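PDB 3MAL: stromal cell-derived factor 2-like protein, which takes part in protein quality control and the unfolded protein response in the endoplasmic reticulum, in a complex needed for accumulation of a plant immune receptor kinase. Local coordinates for residues A84-Q89 and V144-I149. Sequence-based numbering, arbitrary orientation.
Sequences ATIRLQ and VRLQHI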
# COMPACT_ATOMS: atom_id res chain seq x y z
N ALA A 84 5.80 -12.90 -2.00
CA ALA A 84 6.05 -12.18 -3.26
C ALA A 84 6.50 -10.73 -2.99
O ALA A 84 6.03 -10.10 -2.04
CB ALA A 84 4.80 -12.16 -4.17
N THR A 85 7.39 -10.24 -3.84
CA THR A 85 7.69 -8.82 -3.90
C THR A 85 6.73 -8.19 -4.90
O THR A 85 6.68 -8.61 -6.07
CB THR A 85 9.13 -8.58 -4.36
OG1 THR A 85 10.02 -9.37 -3.55
CG2 THR A 85 9.51 -7.10 -4.23
N ILE A 86 5.95 -7.22 -4.43
CA ILE A 86 4.92 -6.57 -5.26
C ILE A 86 5.09 -5.05 -5.28
O ILE A 86 5.87 -4.47 -4.48
CB ILE A 86 3.45 -6.91 -4.80
CG1 ILE A 86 3.10 -6.22 -3.46
CG2 ILE A 86 3.20 -8.44 -4.74
CD1 ILE A 86 1.62 -6.35 -3.04
N ARG A 87 4.37 -4.43 -6.20
CA ARG A 87 4.25 -2.97 -6.29
C ARG A 87 2.74 -2.67 -6.25
O ARG A 87 1.91 -3.49 -6.69
CB ARG A 87 4.89 -2.44 -7.58
CG ARG A 87 6.43 -2.65 -7.66
CD ARG A 87 7.07 -2.01 -8.90
NE ARG A 87 6.61 -2.63 -10.13
CZ ARG A 87 6.74 -2.11 -11.35
NH1 ARG A 87 7.32 -0.93 -11.54
NH2 ARG A 87 6.23 -2.77 -12.37
N LEU A 88 2.38 -1.52 -5.68
CA LEU A 88 1.00 -1.06 -5.69
C LEU A 88 0.98 0.28 -6.40
O LEU A 88 1.57 1.23 -5.92
CB LEU A 88 0.43 -0.93 -4.26
CG LEU A 88 0.20 -2.26 -3.53
CD1 LEU A 88 -0.15 -1.98 -2.06
CD2 LEU A 88 -0.92 -3.07 -4.22
N GLN A 89 0.33 0.33 -7.56
CA GLN A 89 0.32 1.57 -8.32
C GLN A 89 -1.03 2.24 -8.13
O GLN A 89 -2.05 1.63 -8.35
CB GLN A 89 0.59 1.31 -9.81
CG GLN A 89 0.77 2.60 -10.61
CD GLN A 89 1.04 2.35 -12.09
OE1 GLN A 89 0.56 1.37 -12.67
NE2 GLN A 89 1.79 3.26 -12.71
N VAL A 144 -3.04 -9.55 6.28
CA VAL A 144 -1.71 -9.51 5.66
C VAL A 144 -0.92 -8.33 6.22
O VAL A 144 -1.49 -7.41 6.83
CB VAL A 144 -1.76 -9.38 4.08
CG1 VAL A 144 -2.58 -10.51 3.45
CG2 VAL A 144 -2.33 -8.00 3.64
N ARG A 145 0.39 -8.37 6.01
CA ARG A 145 1.24 -7.20 6.26
C ARG A 145 1.95 -6.95 4.94
O ARG A 145 2.07 -7.87 4.13
CB ARG A 145 2.26 -7.47 7.37
CG ARG A 145 1.63 -7.75 8.73
CD ARG A 145 2.68 -7.80 9.88
NE ARG A 145 2.22 -8.70 10.94
CZ ARG A 145 1.53 -8.34 12.02
NH1 ARG A 145 1.23 -7.08 12.24
NH2 ARG A 145 1.18 -9.25 12.89
N LEU A 146 2.39 -5.72 4.73
CA LEU A 146 3.28 -5.39 3.60
C LEU A 146 4.56 -4.78 4.16
O LEU A 146 4.54 -3.73 4.81
CB LEU A 146 2.58 -4.42 2.66
CG LEU A 146 1.38 -4.96 1.88
CD1 LEU A 146 0.59 -3.80 1.34
CD2 LEU A 146 1.84 -5.88 0.76
N GLN A 147 5.67 -5.46 3.91
CA GLN A 147 6.96 -5.02 4.43
C GLN A 147 7.82 -4.40 3.33
O GLN A 147 8.13 -5.03 2.33
CB GLN A 147 7.70 -6.17 5.13
CG GLN A 147 8.96 -5.68 5.86
CD GLN A 147 9.74 -6.78 6.54
OE1 GLN A 147 9.69 -7.95 6.13
NE2 GLN A 147 10.46 -6.42 7.61
N HIS A 148 8.20 -3.14 3.54
CA HIS A 148 9.00 -2.44 2.56
C HIS A 148 10.36 -3.14 2.47
O HIS A 148 11.04 -3.29 3.48
CB HIS A 148 9.13 -0.97 2.96
CG HIS A 148 9.80 -0.10 1.93
ND1 HIS A 148 11.04 0.46 2.13
CD2 HIS A 148 9.40 0.31 0.71
CE1 HIS A 148 11.38 1.18 1.07
NE2 HIS A 148 10.39 1.11 0.20
N ILE A 149 10.73 -3.59 1.28
CA ILE A 149 12.01 -4.33 1.07
C ILE A 149 13.24 -3.54 1.53
O ILE A 149 14.04 -4.06 2.32
CB ILE A 149 12.23 -4.78 -0.41
CG1 ILE A 149 11.12 -5.71 -0.91
CG2 ILE A 149 13.67 -5.41 -0.59
CD1 ILE A 149 11.02 -7.06 -0.21
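The forked end of Leu-146 packs against Ile-86 with one methyl and Leu-88 with the other. CD2 of Leu-146 lies 3.8 Å from CD1 of Ile-86, the two side chains crossing at about a right angle. CD1 of Leu-146 faces CD1 of Leu-88 tip to tip at 3.9 Å. Ile-86 leaves its strand at a slant to the partner segment; CG1 sits between the backbone N and the carbonyl carbon (chi1 71°), and the extended chi2 of 173° carries CD1 across to Leu-146. A forked leucine suits a place with two neighbours; isoleucine, branched at CB, suits a strand and sends its ethyl arm, CG1-CD1, toward Leu-146.

Strands 85-90 and 143-148 are not paired with each other: strand 127-131 stands between them in the closed barrel of this beta-trefoil built from MIR motifs, and its Leu-129 also packs on Leu-146. Ile-86, Leu-88 and Leu-146 meet in the buried interior of the barrel. Leu-97 and Leu-155, both in the second sheet, pack on Leu-88 and Leu-146 respectively.

At the more open end, CG2 of Thr-85 rests 3.9 Å from CG1 of Ile-149, just past strand 143-148. Threonine offers a methyl here while keeping a hydroxyl suited to a partly exposed site. With methyl and methylene groups making all the closest approaches, the direct contact rests on dispersion and the exclusion of water, while pairing through strand 127-131 also sets the strands' positions.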